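Local coordinates for FMN-binding protein (Syntrophomonas wolfei subsp. wolfei, PDB 3IN6) that binds flavin mononucleotide between two subunits as a flavoprotein, probably of the split-barrel type, whose reaction is not established, at residues A[33-38]-A[68-73]; A[49-54]-A[113-118]; A[61-66]-A[127-132]. All coordinates share one frame; numbering follows the deposited sequence.

In the fold
All three contacts touch FMN and reach the same antiparallel sheet, but each reads a different part of the cofactor. Contact 1, fully buried, sets helix 68-77 against strand 33-38 and holds the phosphate by a hydroxyl and an amide of one threonine, with a water and an asparagine joining helix to strand. Contacts 2 and 3 lie close together, their centres about 8 Å apart, on neighbouring strands 52-55 and 59-64, and address the flavin ring with backbone groups, to which contact 3 adds an aromatic face. In contact 2 a charged network ties the edge strand to helix 110-120, from a buried glutamate to an exposed arginine. Contact 3, only partly buried, joins two strands by their backbones and brings cationic side chains together.

Contact 1. Residues A[33-38]-A[68-73]; sequences TTLSTV and DKTYAN. With FMN (flavin mononucleotide), chain C.
Thr-37 OG1 is gripped from two quarters, by the amide of Asn-73 and, in a direction not settled, by a water. Asn-73 ND2 donates to Thr-37 OG1 over 3.0 Å with an N-H...O angle of 171°; the bond is nearly straight, and with the oxygen in the amide plane it helps set how the amide is turned. The same water gives one hydrogen to Leu-35 O and another to Thr-70 OG1, at 2.8 Å from the latter, which joins the strand to the helix at a second point.

Thr-70 then faces two ways. Its OG1 stands beside its own backbone N (chi1 -63°), and both reach one phosphate oxygen: OG1 donates to FMN O2P at 2.7 Å and Thr-70 N to FMN O2P at 3.0 Å. Its CG2 instead packs towards the sheet, 3.7 Å from Thr-37 CG2 and 3.8 Å from Leu-35 CD2. The Thr-37 and Thr-70 side chains cross at about a right angle, as do those of Thr-37 and Asn-73. Asn-73 CB lies 3.3 Å from Val-38 O.

Asn-45 ND2, from the neighbouring strand, also bonds the cofactor. Because Thr-70 N belongs to the first turn of helix 68-77, the helix dipole would probably add to the hold on the negative phosphate, while Asn-73, Thr-37 and the water probably help to keep the start of the helix against strand 33-38.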
loop_
_atom_site.group_PDB
_atom_site.type_symbol
_atom_site.label_atom_id
_atom_site.label_comp_id
_atom_site.label_asym_id
_atom_site.label_seq_id
_atom_site.Cartn_x
_atom_site.Cartn_y
_atom_site.Cartn_z
ATOM N N THR A 33 -7.023 -5.493 -0.924
ATOM C CA THR A 33 -7.115 -4.488 0.113
ATOM C C THR A 33 -5.826 -4.555 0.944
ATOM O O THR A 33 -5.418 -5.648 1.342
ATOM C CB THR A 33 -8.303 -4.782 1.042
ATOM O OG1 THR A 33 -9.509 -4.851 0.277
ATOM C CG2 THR A 33 -8.438 -3.710 2.101
ATOM N N THR A 34 -5.214 -3.406 1.238
ATOM C CA THR A 34 -3.963 -3.373 1.983
ATOM C C THR A 34 -3.945 -2.332 3.090
ATOM O O THR A 34 -4.760 -1.394 3.083
ATOM C CB THR A 34 -2.745 -3.020 1.063
ATOM O OG1 THR A 34 -2.854 -1.654 0.606
ATOM C CG2 THR A 34 -2.625 -3.987 -0.101
ATOM N N LEU A 35 -2.997 -2.505 4.018
ATOM C CA LEU A 35 -2.771 -1.570 5.143
ATOM C C LEU A 35 -1.266 -1.253 5.157
ATOM O O LEU A 35 -0.424 -2.144 5.324
ATOM C CB LEU A 35 -3.232 -2.165 6.483
ATOM C CG LEU A 35 -2.876 -1.361 7.765
ATOM C CD1 LEU A 35 -3.474 0.039 7.684
ATOM C CD2 LEU A 35 -3.372 -2.080 9.059
ATOM N N SER A 36 -0.929 0.010 4.931
ATOM C CA SER A 36 0.449 0.421 4.911
ATOM C C SER A 36 0.705 1.043 6.284
ATOM O O SER A 36 -0.123 1.812 6.775
ATOM C CB SER A 36 0.721 1.406 3.755
ATOM O OG SER A 36 0.475 0.811 2.494
ATOM N N THR A 37 1.833 0.680 6.892
ATOM C CA THR A 37 2.231 1.135 8.243
ATOM C C THR A 37 3.680 1.605 8.246
ATOM O O THR A 37 4.338 1.536 7.224
ATOM C CB THR A 37 2.041 -0.007 9.282
ATOM O OG1 THR A 37 2.842 -1.150 8.918
ATOM C CG2 THR A 37 0.537 -0.426 9.373
ATOM N N VAL A 38 4.166 2.096 9.395
ATOM C CA VAL A 38 5.526 2.602 9.541
ATOM C C VAL A 38 6.018 2.415 10.979
ATOM O O VAL A 38 5.199 2.376 11.892
ATOM C CB VAL A 38 5.601 4.132 9.221
ATOM C CG1 VAL A 38 4.815 4.934 10.240
ATOM C CG2 VAL A 38 7.055 4.621 9.170
ATOM N N ASP A 68 2.271 -9.640 11.590
ATOM C CA ASP A 68 3.162 -9.364 12.740
ATOM C C ASP A 68 3.903 -8.027 12.693
ATOM O O ASP A 68 3.914 -7.296 13.676
ATOM C CB ASP A 68 4.217 -10.469 12.862
ATOM C CG ASP A 68 3.626 -11.842 13.194
ATOM O OD1 ASP A 68 2.509 -11.914 13.744
ATOM O OD2 ASP A 68 4.315 -12.850 12.918
ATOM N N LYS A 69 4.545 -7.720 11.569
ATOM C CA LYS A 69 5.287 -6.460 11.408
ATOM C C LYS A 69 4.304 -5.281 11.404
ATOM O O LYS A 69 4.520 -4.274 12.083
ATOM C CB LYS A 69 6.124 -6.512 10.131
ATOM C CG LYS A 69 7.136 -5.373 9.863
ATOM C CD LYS A 69 8.183 -5.246 10.958
ATOM C CE LYS A 69 9.637 -5.135 10.405
ATOM N NZ LYS A 69 9.799 -4.103 9.372
ATOM N N THR A 70 3.226 -5.423 10.644
ATOM C CA THR A 70 2.129 -4.439 10.606
ATOM C C THR A 70 1.652 -4.095 12.015
ATOM O O THR A 70 1.508 -2.912 12.372
ATOM C CB THR A 70 0.956 -4.995 9.788
ATOM O OG1 THR A 70 1.415 -5.187 8.447
ATOM C CG2 THR A 70 -0.243 -4.039 9.770
ATOM N N TYR A 71 1.466 -5.132 12.831
ATOM C CA TYR A 71 1.027 -4.955 14.211
ATOM C C TYR A 71 2.076 -4.243 15.053
ATOM O O TYR A 71 1.747 -3.323 15.807
ATOM C CB TYR A 71 0.696 -6.315 14.840
ATOM C CG TYR A 71 0.297 -6.229 16.281
ATOM C CD1 TYR A 71 -0.919 -5.661 16.651
ATOM C CD2 TYR A 71 1.116 -6.731 17.280
ATOM C CE1 TYR A 71 -1.308 -5.592 17.986
ATOM C CE2 TYR A 71 0.734 -6.663 18.621
ATOM C CZ TYR A 71 -0.476 -6.098 18.957
ATOM O OH TYR A 71 -0.847 -6.023 20.271
ATOM N N ALA A 72 3.327 -4.694 14.951
ATOM C CA ALA A 72 4.440 -4.060 15.678
ATOM C C ALA A 72 4.557 -2.577 15.307
ATOM O O ALA A 72 4.809 -1.746 16.169
ATOM C CB ALA A 72 5.760 -4.775 15.397
ATOM N N ASN A 73 4.414 -2.252 14.025
ATOM C CA ASN A 73 4.440 -0.844 13.570
ATOM C C ASN A 73 3.306 -0.017 14.214
ATOM O O ASN A 73 3.542 1.056 14.830
ATOM C CB ASN A 73 4.354 -0.781 12.056
ATOM C CG ASN A 73 5.654 -1.193 11.381
ATOM O OD1 ASN A 73 6.706 -1.264 12.016
ATOM N ND2 ASN A 73 5.589 -1.436 10.086
HETATM N N1 FMN C . -3.805 -10.886 8.123
HETATM C C2 FMN C . -4.457 -10.267 9.174
HETATM O O2 FMN C . -3.922 -10.204 10.286
HETATM N N3 FMN C . -5.717 -9.715 8.973
HETATM C C4 FMN C . -6.335 -9.787 7.733
HETATM O O4 FMN C . -7.465 -9.287 7.592
HETATM C C4A FMN C . -5.677 -10.432 6.673
HETATM N N5 FMN C . -6.267 -10.533 5.417
HETATM C C5A FMN C . -5.620 -11.161 4.359
HETATM C C6 FMN C . -6.245 -11.230 3.105
HETATM C C7 FMN C . -5.606 -11.866 2.039
HETATM C C7M FMN C . -6.297 -11.930 0.710
HETATM C C8 FMN C . -4.332 -12.424 2.210
HETATM C C8M FMN C . -3.619 -13.100 1.067
HETATM C C9 FMN C . -3.704 -12.345 3.461
HETATM C C9A FMN C . -4.347 -11.716 4.551
HETATM N N10 FMN C . -3.743 -11.616 5.814
HETATM C C10 FMN C . -4.406 -10.985 6.871
HETATM C "C1'" FMN C . -2.378 -12.213 6.073
HETATM C "C2'" FMN C . -1.251 -11.181 6.024
HETATM O "O2'" FMN C . -1.277 -10.471 4.805
HETATM C "C3'" FMN C . 0.088 -11.900 6.232
HETATM O "O3'" FMN C . 0.161 -12.328 7.578
HETATM C "C4'" FMN C . 1.312 -11.045 5.884
HETATM O "O4'" FMN C . 2.465 -11.857 5.849
HETATM C "C5'" FMN C . 1.551 -9.933 6.892
HETATM O "O5'" FMN C . 2.639 -9.149 6.469
HETATM P P FMN C . 3.585 -8.357 7.516
HETATM O O1P FMN C . 4.444 -9.312 8.301
HETATM O O2P FMN C . 2.781 -7.527 8.504
HETATM O O3P FMN C . 4.469 -7.536 6.638
HETATM O O HOH W 1 1.817 -2.686 7.184
#

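Contact 2. Residues A[49-54]-A[113-118]; sequences ISVLEM and DRIKKR. With FMN (flavin mononucleotide), chain C.
Glu-53 receives two arginines from helix 110-120, one on each carboxylate oxygen. Arg-114 takes hold of OE2 side-on with two nitrogens, NE at 2.7 Å from Glu-53 OE2 and NH2 at 2.9 Å from the same OE2, both from the syn side and with the oxygen near the guanidinium plane. Both nitrogens use one oxygen, and the carboxylate and guanidinium planes are turned 58° apart, so this is not the flat two-oxygen pairing. Arg-118 NE meets Glu-53 OE1 from the anti side at 3.2 Å, with a weak bond from Arg-118 NH2 beside it. In Glu-53, CG anti to the backbone N (chi1 -174°) starts an extended chain that carries the carboxylate to the two arginines. An alanine here would probably leave both guanidiniums without their shared counter-charge and Arg-114 freer to swing.

Leu-52 O sits over one face of the Arg-118 guanidinium, displaced towards its rim, and is itself bonded by Asn-29 ND2. The network thus clamps helix 110-120 across edge strand 52-55 of the antiparallel sheet, the short segments running at 130° to each other, in a fold consistent with the FMN-binding split barrels. Just before that strand, successive amides read the flavin: Ser-50 N donates to FMN N5 at 3.0 Å and Val-51 N to FMN O4 at 2.7 Å.

Apolar packing follows on the side nearer the cofactor. Ile-115 CD1 lies 4.2 Å from Val-51 CG1 and also rests against the Val-51 carbonyl, 3.5 Å from Val-51 O, and the Ile-115 side chain touches Ala-63 of the next strand as well.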
loop_
_atom_site.group_PDB
_atom_site.type_symbol
_atom_site.label_atom_id
_atom_site.label_comp_id
_atom_site.label_asym_id
_atom_site.label_seq_id
_atom_site.Cartn_x
_atom_site.Cartn_y
_atom_site.Cartn_z
ATOM N N ILE A 49 -4.604 -7.050 3.925
ATOM C CA ILE A 49 -5.494 -7.117 5.091
ATOM C C ILE A 49 -6.941 -6.925 4.651
ATOM O O ILE A 49 -7.337 -5.791 4.329
ATOM C CB ILE A 49 -5.153 -5.975 6.105
ATOM C CG1 ILE A 49 -3.691 -6.056 6.543
ATOM C CG2 ILE A 49 -6.072 -6.025 7.322
ATOM C CD1 ILE A 49 -3.255 -7.411 7.148
ATOM N N SER A 50 -7.730 -7.998 4.636
ATOM C CA SER A 50 -9.127 -7.885 4.210
ATOM C C SER A 50 -10.226 -8.253 5.250
ATOM O O SER A 50 -11.409 -8.060 4.941
ATOM C CB SER A 50 -9.354 -8.688 2.921
ATOM O OG SER A 50 -9.287 -10.080 3.169
ATOM N N VAL A 51 -9.894 -8.794 6.435
ATOM C CA VAL A 51 -10.958 -9.086 7.427
ATOM C C VAL A 51 -11.277 -7.777 8.165
ATOM O O VAL A 51 -10.826 -7.540 9.302
ATOM C CB VAL A 51 -10.595 -10.211 8.397
ATOM C CG1 VAL A 51 -11.786 -10.506 9.323
ATOM C CG2 VAL A 51 -10.221 -11.459 7.629
ATOM N N LEU A 52 -12.076 -6.937 7.499
ATOM C CA LEU A 52 -12.371 -5.568 7.968
ATOM C C LEU A 52 -13.836 -5.182 7.969
ATOM O O LEU A 52 -14.652 -5.739 7.224
ATOM C CB LEU A 52 -11.741 -4.552 7.011
ATOM C CG LEU A 52 -10.259 -4.507 6.725
ATOM C CD1 LEU A 52 -10.036 -3.392 5.718
ATOM C CD2 LEU A 52 -9.455 -4.273 8.019
ATOM N N GLU A 53 -14.119 -4.139 8.739
ATOM C CA GLU A 53 -15.448 -3.550 8.804
ATOM C C GLU A 53 -15.389 -2.086 9.238
ATOM O O GLU A 53 -14.704 -1.736 10.227
ATOM C CB GLU A 53 -16.329 -4.357 9.755
ATOM C CG GLU A 53 -17.771 -3.906 9.782
ATOM C CD GLU A 53 -18.666 -4.857 10.552
ATOM O OE1 GLU A 53 -18.301 -6.036 10.715
ATOM O OE2 GLU A 53 -19.753 -4.433 10.962
HETATM N N MSE A 54 -16.065 -1.229 8.482
HETATM C CA MSE A 54 -16.190 0.195 8.817
HETATM C C MSE A 54 -17.532 0.379 9.537
HETATM O O MSE A 54 -18.567 -0.119 9.076
HETATM C CB MSE A 54 -16.089 1.067 7.574
HETATM C CG MSE A 54 -16.510 2.498 7.760
HETATM SE SE MSE A 54 -16.008 3.478 6.163
HETATM C CE MSE A 54 -16.942 5.168 6.471
ATOM N N ASP A 113 -16.145 -9.145 19.362
ATOM C CA ASP A 113 -17.235 -10.047 19.016
ATOM C C ASP A 113 -17.683 -9.832 17.571
ATOM O O ASP A 113 -17.894 -10.775 16.819
ATOM C CB ASP A 113 -18.422 -9.847 19.970
ATOM C CG ASP A 113 -18.135 -10.326 21.399
ATOM O OD1 ASP A 113 -17.115 -11.019 21.645
ATOM O OD2 ASP A 113 -18.964 -10.015 22.285
ATOM N N ARG A 114 -17.824 -8.573 17.188
ATOM C CA ARG A 114 -18.237 -8.218 15.836
ATOM C C ARG A 114 -17.255 -8.757 14.786
ATOM O O ARG A 114 -17.657 -9.458 13.865
ATOM C CB ARG A 114 -18.336 -6.697 15.732
ATOM C CG ARG A 114 -18.856 -6.162 14.419
ATOM C CD ARG A 114 -20.286 -6.591 14.159
ATOM N NE ARG A 114 -20.797 -5.955 12.952
ATOM C CZ ARG A 114 -22.019 -6.137 12.459
ATOM N NH1 ARG A 114 -22.893 -6.932 13.071
ATOM N NH2 ARG A 114 -22.370 -5.507 11.348
ATOM N N ILE A 115 -15.966 -8.447 14.936
ATOM C CA ILE A 115 -14.975 -8.891 13.954
ATOM C C ILE A 115 -14.793 -10.417 13.960
ATOM O O ILE A 115 -14.391 -10.994 12.949
ATOM C CB ILE A 115 -13.599 -8.202 14.158
ATOM C CG1 ILE A 115 -12.786 -8.207 12.858
ATOM C CG2 ILE A 115 -12.807 -8.863 15.293
ATOM C CD1 ILE A 115 -13.391 -7.391 11.722
ATOM N N LYS A 116 -15.080 -11.062 15.094
ATOM C CA LYS A 116 -14.961 -12.515 15.208
ATOM C C LYS A 116 -15.989 -13.178 14.295
ATOM O O LYS A 116 -15.654 -14.090 13.524
ATOM C CB LYS A 116 -15.162 -12.974 16.664
ATOM C CG LYS A 116 -15.047 -14.481 16.878
ATOM N N LYS A 117 -17.235 -12.710 14.394
ATOM C CA LYS A 117 -18.330 -13.203 13.562
ATOM C C LYS A 117 -17.935 -13.139 12.088
ATOM O O LYS A 117 -18.086 -14.110 11.355
ATOM C CB LYS A 117 -19.599 -12.384 13.800
ATOM C CG LYS A 117 -20.147 -12.479 15.215
ATOM N N ARG A 118 -17.406 -11.995 11.666
ATOM C CA ARG A 118 -16.970 -11.821 10.286
ATOM C C ARG A 118 -15.884 -12.834 9.912
ATOM O O ARG A 118 -16.014 -13.532 8.905
ATOM C CB ARG A 118 -16.478 -10.385 10.051
ATOM C CG ARG A 118 -15.968 -10.109 8.641
ATOM C CD ARG A 118 -15.627 -8.647 8.443
ATOM N NE ARG A 118 -16.808 -7.789 8.445
ATOM C CZ ARG A 118 -17.528 -7.461 7.372
ATOM N NH1 ARG A 118 -17.214 -7.906 6.161
ATOM N NH2 ARG A 118 -18.580 -6.668 7.510
HETATM N N1 FMN C . -3.805 -10.886 8.123
HETATM C C2 FMN C . -4.457 -10.267 9.174
HETATM O O2 FMN C . -3.922 -10.204 10.286
HETATM N N3 FMN C . -5.717 -9.715 8.973
HETATM C C4 FMN C . -6.335 -9.787 7.733
HETATM O O4 FMN C . -7.465 -9.287 7.592
HETATM C C4A FMN C . -5.677 -10.432 6.673
HETATM N N5 FMN C . -6.267 -10.533 5.417
HETATM C C5A FMN C . -5.620 -11.161 4.359
HETATM C C6 FMN C . -6.245 -11.230 3.105
HETATM C C7 FMN C . -5.606 -11.866 2.039
HETATM C C7M FMN C . -6.297 -11.930 0.710
HETATM C C8 FMN C . -4.332 -12.424 2.210
HETATM C C8M FMN C . -3.619 -13.100 1.067
HETATM C C9 FMN C . -3.704 -12.345 3.461
HETATM C C9A FMN C . -4.347 -11.716 4.551
HETATM N N10 FMN C . -3.743 -11.616 5.814
HETATM C C10 FMN C . -4.406 -10.985 6.871
HETATM C "C1'" FMN C . -2.378 -12.213 6.073
HETATM C "C2'" FMN C . -1.251 -11.181 6.024
HETATM O "O2'" FMN C . -1.277 -10.471 4.805
HETATM C "C3'" FMN C . 0.088 -11.900 6.232
HETATM O "O3'" FMN C . 0.161 -12.328 7.578
HETATM C "C4'" FMN C . 1.312 -11.045 5.884
HETATM O "O4'" FMN C . 2.465 -11.857 5.849
HETATM C "C5'" FMN C . 1.551 -9.933 6.892
HETATM O "O5'" FMN C . 2.639 -9.149 6.469
HETATM P P FMN C . 3.585 -8.357 7.516
HETATM O O1P FMN C . 4.444 -9.312 8.301
HETATM O O2P FMN C . 2.781 -7.527 8.504
HETATM O O3P FMN C . 4.469 -7.536 6.638
#

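Contact 3. Residues A[61-66]-A[127-132]; sequences ICARFG and FPLKNC. With FMN (flavin mononucleotide), chain C.
Strands 59-64 and 131-141 pair antiparallel, Arg-64 with Asn-131 as a hydrogen-bonded pair and Ala-63 with Cys-132 as a non-hydrogen-bonded one, and a classic beta bulge puts both Lys-130 and Asn-131 opposite Arg-64. Arg-64 O accepts twice as a result, from Lys-130 N at 2.9 Å and from Asn-131 N at 3.2 Å.

The Arg-64 side chain runs alongside that of Asn-131, whose ND2 bonds Asp-105. Arg-64 NE folds back to Gly-66 O at 2.8 Å, while Lys-130 NZ stands over one guanidinium face, 3.0 Å from Arg-64 NH2. Asp-68 forms a salt bridge with Arg-64 and a long, weak ion pair with Lys-130.

Phe-65 lays one ring face over the flavin, with CE1 3.2 Å from FMN N3; CG set between the backbone N and the carbonyl carbon (chi1 57°) starts the ring toward the flavin. Phe-127 CB touches Phe-65 CD2 at 3.6 Å, obliquely to the ring. Phe-65 N and Gly-66 N both donate to FMN O2, and Ala-63 O accepts from FMN N3 at 2.9 Å.

Two like charges this close probably depend on Asp-68 to offset their repulsion, and the bulge brings Lys-130 opposite Arg-64, whose neighbours Ala-63, Phe-65 and Gly-66 bond the pyrimidine edge of the flavin.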
loop_
_atom_site.group_PDB
_atom_site.type_symbol
_atom_site.label_atom_id
_atom_site.label_comp_id
_atom_site.label_asym_id
_atom_site.label_seq_id
_atom_site.Cartn_x
_atom_site.Cartn_y
_atom_site.Cartn_z
ATOM N N ILE A 61 -12.599 -1.522 12.049
ATOM C CA ILE A 61 -12.143 -2.612 12.902
ATOM C C ILE A 61 -11.573 -3.678 11.986
ATOM O O ILE A 61 -11.990 -3.856 10.839
ATOM C CB ILE A 61 -13.198 -3.180 13.886
ATOM C CG1 ILE A 61 -14.430 -3.735 13.165
ATOM C CG2 ILE A 61 -13.630 -2.115 14.892
ATOM C CD1 ILE A 61 -15.275 -4.636 14.072
ATOM N N CYS A 62 -10.623 -4.403 12.533
ATOM C CA CYS A 62 -9.845 -5.320 11.760
ATOM C C CYS A 62 -9.392 -6.494 12.623
ATOM O O CYS A 62 -8.982 -6.300 13.787
ATOM C CB CYS A 62 -8.671 -4.463 11.293
ATOM S SG CYS A 62 -7.224 -5.245 10.773
ATOM N N ALA A 63 -9.483 -7.698 12.064
ATOM C CA ALA A 63 -9.042 -8.900 12.752
ATOM C C ALA A 63 -7.536 -9.024 12.602
ATOM O O ALA A 63 -7.019 -8.957 11.490
ATOM C CB ALA A 63 -9.705 -10.124 12.167
ATOM N N ARG A 64 -6.826 -9.186 13.706
ATOM C CA ARG A 64 -5.401 -9.409 13.617
ATOM C C ARG A 64 -5.087 -10.870 13.973
ATOM O O ARG A 64 -5.207 -11.291 15.137
ATOM C CB ARG A 64 -4.637 -8.419 14.484
ATOM C CG ARG A 64 -3.132 -8.447 14.244
ATOM C CD ARG A 64 -2.476 -9.336 15.247
ATOM N NE ARG A 64 -1.124 -9.761 14.901
ATOM C CZ ARG A 64 -0.237 -10.166 15.801
ATOM N NH1 ARG A 64 -0.549 -10.168 17.090
ATOM N NH2 ARG A 64 0.973 -10.550 15.421
ATOM N N PHE A 65 -4.739 -11.642 12.942
ATOM C CA PHE A 65 -4.365 -13.046 13.094
ATOM C C PHE A 65 -2.950 -13.335 12.563
ATOM O O PHE A 65 -2.278 -14.221 13.083
ATOM C CB PHE A 65 -5.421 -13.987 12.496
ATOM C CG PHE A 65 -5.730 -13.749 11.042
ATOM C CD1 PHE A 65 -6.709 -12.829 10.664
ATOM C CD2 PHE A 65 -5.090 -14.490 10.046
ATOM C CE1 PHE A 65 -7.020 -12.629 9.308
ATOM C CE2 PHE A 65 -5.392 -14.294 8.688
ATOM C CZ PHE A 65 -6.355 -13.362 8.322
ATOM N N GLY A 66 -2.506 -12.605 11.534
ATOM C CA GLY A 66 -1.136 -12.708 11.027
ATOM C C GLY A 66 -0.551 -11.323 11.209
ATOM O O GLY A 66 -0.520 -10.792 12.337
ATOM N N PHE A 127 -7.637 -19.566 11.569
ATOM C CA PHE A 127 -6.557 -18.771 12.161
ATOM C C PHE A 127 -7.111 -18.066 13.401
ATOM O O PHE A 127 -8.155 -17.421 13.335
ATOM C CB PHE A 127 -5.965 -17.763 11.165
ATOM C CG PHE A 127 -5.126 -18.397 10.090
ATOM C CD1 PHE A 127 -5.716 -18.916 8.944
ATOM C CD2 PHE A 127 -3.746 -18.480 10.227
ATOM C CE1 PHE A 127 -4.944 -19.512 7.951
ATOM C CE2 PHE A 127 -2.964 -19.072 9.241
ATOM C CZ PHE A 127 -3.563 -19.588 8.102
ATOM N N PRO A 128 -6.427 -18.211 14.546
ATOM C CA PRO A 128 -6.933 -17.595 15.763
ATOM C C PRO A 128 -6.865 -16.070 15.757
ATOM O O PRO A 128 -5.898 -15.484 15.258
ATOM C CB PRO A 128 -6.031 -18.176 16.855
ATOM C CG PRO A 128 -4.813 -18.617 16.169
ATOM C CD PRO A 128 -5.208 -19.003 14.788
ATOM N N LEU A 129 -7.901 -15.451 16.319
ATOM C CA LEU A 129 -7.992 -14.004 16.432
ATOM C C LEU A 129 -7.152 -13.548 17.629
ATOM O O LEU A 129 -7.547 -13.726 18.793
ATOM C CB LEU A 129 -9.459 -13.605 16.619
ATOM C CG LEU A 129 -9.843 -12.134 16.547
ATOM C CD1 LEU A 129 -9.604 -11.616 15.146
ATOM C CD2 LEU A 129 -11.302 -11.962 16.930
ATOM N N LYS A 130 -5.984 -12.974 17.340
ATOM C CA LYS A 130 -5.064 -12.495 18.391
ATOM C C LYS A 130 -5.439 -11.106 18.934
ATOM O O LYS A 130 -5.214 -10.797 20.111
ATOM C CB LYS A 130 -3.618 -12.496 17.872
ATOM C CG LYS A 130 -3.084 -13.901 17.569
ATOM C CD LYS A 130 -1.640 -13.901 17.069
ATOM C CE LYS A 130 -1.521 -13.181 15.740
ATOM N NZ LYS A 130 -0.170 -13.314 15.096
ATOM N N ASN A 131 -5.989 -10.263 18.068
ATOM C CA ASN A 131 -6.394 -8.928 18.462
ATOM C C ASN A 131 -7.518 -8.420 17.577
ATOM O O ASN A 131 -7.634 -8.800 16.403
ATOM C CB ASN A 131 -5.260 -7.881 18.279
ATOM C CG ASN A 131 -3.882 -8.362 18.728
ATOM O OD1 ASN A 131 -3.210 -9.101 18.010
ATOM N ND2 ASN A 131 -3.421 -7.867 19.878
ATOM N N CYS A 132 -8.337 -7.548 18.149
ATOM C CA CYS A 132 -9.267 -6.782 17.362
ATOM C C CYS A 132 -8.628 -5.391 17.375
ATOM O O CYS A 132 -8.412 -4.818 18.447
ATOM C CB CYS A 132 -10.661 -6.742 17.965
ATOM S SG CYS A 132 -11.703 -5.654 16.982
HETATM N N1 FMN C . -3.805 -10.886 8.123
HETATM C C2 FMN C . -4.457 -10.267 9.174
HETATM O O2 FMN C . -3.922 -10.204 10.286
HETATM N N3 FMN C . -5.717 -9.715 8.973
HETATM C C4 FMN C . -6.335 -9.787 7.733
HETATM O O4 FMN C . -7.465 -9.287 7.592
HETATM C C4A FMN C . -5.677 -10.432 6.673
HETATM N N5 FMN C . -6.267 -10.533 5.417
HETATM C C5A FMN C . -5.620 -11.161 4.359
HETATM C C6 FMN C . -6.245 -11.230 3.105
HETATM C C7 FMN C . -5.606 -11.866 2.039
HETATM C C7M FMN C . -6.297 -11.930 0.710
HETATM C C8 FMN C . -4.332 -12.424 2.210
HETATM C C8M FMN C . -3.619 -13.100 1.067
HETATM C C9 FMN C . -3.704 -12.345 3.461
HETATM C C9A FMN C . -4.347 -11.716 4.551
HETATM N N10 FMN C . -3.743 -11.616 5.814
HETATM C C10 FMN C . -4.406 -10.985 6.871
HETATM C "C1'" FMN C . -2.378 -12.213 6.073
HETATM C "C2'" FMN C . -1.251 -11.181 6.024
HETATM O "O2'" FMN C . -1.277 -10.471 4.805
HETATM C "C3'" FMN C . 0.088 -11.900 6.232
HETATM O "O3'" FMN C . 0.161 -12.328 7.578
HETATM C "C4'" FMN C . 1.312 -11.045 5.884
HETATM O "O4'" FMN C . 2.465 -11.857 5.849
HETATM C "C5'" FMN C . 1.551 -9.933 6.892
HETATM O "O5'" FMN C . 2.639 -9.149 6.469
HETATM P P FMN C . 3.585 -8.357 7.516
HETATM O O1P FMN C . 4.444 -9.312 8.301
HETATM O O2P FMN C . 2.781 -7.527 8.504
HETATM O O3P FMN C . 4.469 -7.536 6.638
HETATM O O HOH W 2 -3.574 -16.208 14.342
#